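Putative dehydratase (Mesorhizobium loti, PDB 2POZ) is of unknown function but is probably a lyase, perhaps a dehydratase, of the enolase superfamily. Local coordinates at residues M203-G208 and F229-C234. Sequence-based numbering, arbitrary orientation.
Sequences MVDLSG and FVEEPC
Neighbouring parallel strands of the C-terminal barrel domain meet here, M203 packing on the F229 ring and D205 lying against E231 at the C-terminal strand ends, where active sites of the enolase superfamily lie. V204 N donates to F229 O (2.9 Å), E231 N to V204 O, and L206 N to E231 O. Beyond the strands, G208 N donates a hydrogen bond to E232 O (2.8 Å). With F229 CG between its backbone N and carbonyl carbon (chi1 68°), the ring stands beside the neighbouring strand with one face toward M203, a selenomethionine whose CG lies over that face, 3.5 Å from the ring centroid, a CH-pi contact. An alanine at F229 would probably leave M203 CG without its aromatic floor and free the selenomethionine chain to shift. The two strands and helix 212-222 between them form a beta-alpha-beta unit of the TIM-type barrel. The carboxylates of D205 and E231 stack with planes 15° apart, D205 OD1 lying 3.9 Å from E231 OE2; this like-charge pairing is probably eased by K157, salt-bridged to E231 OE1. D205 OD1 accepts from S207 N (2.8 Å), met from above the carboxylate plane, in an Asx turn. E232 OE1 approaches S207 CA (3.6 Å) and forms a salt bridge with R258. Beside V204 and V230, L206 CG, just past its strand, presses tightly on V230 CG2 (3.4 Å), while helix 212-222 covers L206 through T215, F218 and C219.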
HETATM    1  N   MSE A 203      21.642  24.843 -10.826  1.00 13.80           N
HETATM    2  CA  MSE A 203      20.504  23.961 -11.028  1.00 15.73           C
HETATM    3  C   MSE A 203      20.822  23.125 -12.261  1.00 13.34           C
HETATM    4  O   MSE A 203      21.237  23.653 -13.292  1.00 12.57           O
HETATM    5  CB  MSE A 203      19.213  24.757 -11.260  1.00 18.77           C
HETATM    6  CG  MSE A 203      18.677  25.498 -10.040  1.00 27.80           C
HETATM    7 SE   MSE A 203      19.761  27.025  -9.478  1.00 41.77          SE
HETATM    8  CE  MSE A 203      18.500  27.832  -8.230  1.00 33.41           C
ATOM      9  N   VAL A 204      20.647  21.819 -12.149  1.00 12.79           N
ATOM     10  CA  VAL A 204      20.918  20.930 -13.264  1.00 12.99           C
ATOM     11  C   VAL A 204      19.612  20.382 -13.840  1.00 14.03           C
ATOM     12  O   VAL A 204      18.873  19.656 -13.167  1.00 14.45           O
ATOM     13  CB  VAL A 204      21.826  19.754 -12.823  1.00 12.54           C
ATOM     14  CG1 VAL A 204      21.899  18.704 -13.915  1.00 13.14           C
ATOM     15  CG2 VAL A 204      23.225  20.275 -12.517  1.00 15.50           C
ATOM     16  N   ASP A 205      19.327  20.751 -15.083  1.00 13.80           N
ATOM     17  CA  ASP A 205      18.130  20.284 -15.776  1.00 13.32           C
ATOM     18  C   ASP A 205      18.518  19.084 -16.640  1.00 12.67           C
ATOM     19  O   ASP A 205      19.391  19.194 -17.507  1.00 11.68           O
ATOM     20  CB  ASP A 205      17.553  21.413 -16.642  1.00 13.73           C
ATOM     21  CG  ASP A 205      16.399  20.950 -17.534  1.00 16.53           C
ATOM     22  OD1 ASP A 205      15.758  19.919 -17.231  1.00 15.43           O
ATOM     23  OD2 ASP A 205      16.131  21.632 -18.542  1.00 14.82           O
ATOM     24  N   LEU A 206      17.892  17.936 -16.381  1.00  9.78           N
ATOM     25  CA  LEU A 206      18.178  16.729 -17.147  1.00 11.14           C
ATOM     26  C   LEU A 206      17.173  16.556 -18.286  1.00 10.29           C
ATOM     27  O   LEU A 206      17.356  15.720 -19.172  1.00 11.14           O
ATOM     28  CB  LEU A 206      18.174  15.498 -16.231  1.00  9.37           C
ATOM     29  CG  LEU A 206      19.205  15.536 -15.093  1.00 12.00           C
ATOM     30  CD1 LEU A 206      19.233  14.187 -14.372  1.00 13.90           C
ATOM     31  CD2 LEU A 206      20.588  15.866 -15.651  1.00 13.30           C
ATOM     32  N   SER A 207      16.112  17.354 -18.251  1.00 10.66           N
ATOM     33  CA  SER A 207      15.075  17.337 -19.282  1.00 11.69           C
ATOM     34  C   SER A 207      14.669  15.922 -19.687  1.00 12.53           C
ATOM     35  O   SER A 207      14.570  15.622 -20.872  1.00 13.60           O
ATOM     36  CB  SER A 207      15.569  18.109 -20.519  1.00 13.38           C
ATOM     37  OG  SER A 207      14.501  18.489 -21.373  1.00 12.07           O
ATOM     38  N   GLY A 208      14.435  15.056 -18.703  1.00 12.77           N
ATOM     39  CA  GLY A 208      14.039  13.691 -19.002  1.00 12.93           C
ATOM     40  C   GLY A 208      15.063  12.651 -18.577  1.00 15.27           C
ATOM     41  O   GLY A 208      14.704  11.516 -18.242  1.00 16.12           O
ATOM     42  N   PHE A 229      19.251  21.869  -7.220  1.00 17.71           N
ATOM     43  CA  PHE A 229      18.261  20.856  -7.564  1.00 17.40           C
ATOM     44  C   PHE A 229      18.459  20.308  -8.977  1.00 16.02           C
ATOM     45  O   PHE A 229      19.145  20.916  -9.805  1.00 16.29           O
ATOM     46  CB  PHE A 229      16.820  21.388  -7.373  1.00 16.14           C
ATOM     47  CG  PHE A 229      16.409  22.479  -8.334  1.00 18.69           C
ATOM     48  CD1 PHE A 229      16.195  22.204  -9.686  1.00 15.78           C
ATOM     49  CD2 PHE A 229      16.150  23.767  -7.868  1.00 16.55           C
ATOM     50  CE1 PHE A 229      15.725  23.189 -10.552  1.00 15.37           C
ATOM     51  CE2 PHE A 229      15.676  24.765  -8.732  1.00 17.90           C
ATOM     52  CZ  PHE A 229      15.461  24.473 -10.076  1.00 14.89           C
ATOM     53  N   VAL A 230      17.889  19.133  -9.223  1.00 15.11           N
ATOM     54  CA  VAL A 230      17.948  18.500 -10.529  1.00 14.13           C
ATOM     55  C   VAL A 230      16.508  18.523 -11.052  1.00 14.11           C
ATOM     56  O   VAL A 230      15.577  18.128 -10.346  1.00 13.78           O
ATOM     57  CB  VAL A 230      18.477  17.036 -10.444  1.00 16.52           C
ATOM     58  CG1 VAL A 230      17.499  16.153  -9.679  1.00 18.33           C
ATOM     59  CG2 VAL A 230      18.693  16.485 -11.837  1.00 16.85           C
ATOM     60  N   GLU A 231      16.335  19.002 -12.278  1.00 11.57           N
ATOM     61  CA  GLU A 231      15.019  19.110 -12.900  1.00 12.85           C
ATOM     62  C   GLU A 231      14.708  17.950 -13.845  1.00 12.83           C
ATOM     63  O   GLU A 231      15.567  17.520 -14.630  1.00 11.43           O
ATOM     64  CB  GLU A 231      14.922  20.433 -13.661  1.00 13.86           C
ATOM     65  CG  GLU A 231      13.567  20.704 -14.291  1.00 16.26           C
ATOM     66  CD  GLU A 231      13.543  22.023 -15.048  1.00 18.36           C
ATOM     67  OE1 GLU A 231      14.255  22.956 -14.620  1.00 16.75           O
ATOM     68  OE2 GLU A 231      12.809  22.126 -16.058  1.00 21.02           O
ATOM     69  N   GLU A 232      13.472  17.458 -13.768  1.00 11.38           N
ATOM     70  CA  GLU A 232      13.011  16.346 -14.595  1.00 12.12           C
ATOM     71  C   GLU A 232      14.067  15.253 -14.757  1.00 11.51           C
ATOM     72  O   GLU A 232      14.551  15.016 -15.859  1.00 10.52           O
ATOM     73  CB  GLU A 232      12.596  16.848 -15.985  1.00 13.04           C
ATOM     74  CG  GLU A 232      11.373  17.755 -16.003  1.00 17.66           C
ATOM     75  CD  GLU A 232      10.940  18.097 -17.421  1.00 18.64           C
ATOM     76  OE1 GLU A 232      11.801  18.536 -18.214  1.00 17.28           O
ATOM     77  OE2 GLU A 232       9.742  17.928 -17.741  1.00 18.58           O
ATOM     78  N   PRO A 233      14.429  14.563 -13.662  1.00 11.95           N
ATOM     79  CA  PRO A 233      15.439  13.505 -13.757  1.00 10.51           C
ATOM     80  C   PRO A 233      14.979  12.337 -14.628  1.00 12.24           C
ATOM     81  O   PRO A 233      15.791  11.525 -15.077  1.00 12.14           O
ATOM     82  CB  PRO A 233      15.663  13.109 -12.297  1.00 11.99           C
ATOM     83  CG  PRO A 233      14.299  13.318 -11.699  1.00 14.10           C
ATOM     84  CD  PRO A 233      13.878  14.649 -12.298  1.00 12.69           C
ATOM     85  N   CYS A 234      13.672  12.239 -14.855  1.00  8.65           N
ATOM     86  CA  CYS A 234      13.164  11.174 -15.709  1.00 10.72           C
ATOM     87  C   CYS A 234      12.054  11.708 -16.586  1.00  8.91           C
ATOM     88  O   CYS A 234      11.569  12.819 -16.385  1.00  7.97           O
ATOM     89  CB  CYS A 234      12.644   9.989 -14.891  1.00 11.51           C
ATOM     90  SG  CYS A 234      11.230  10.390 -13.843  1.00 16.62           S
TER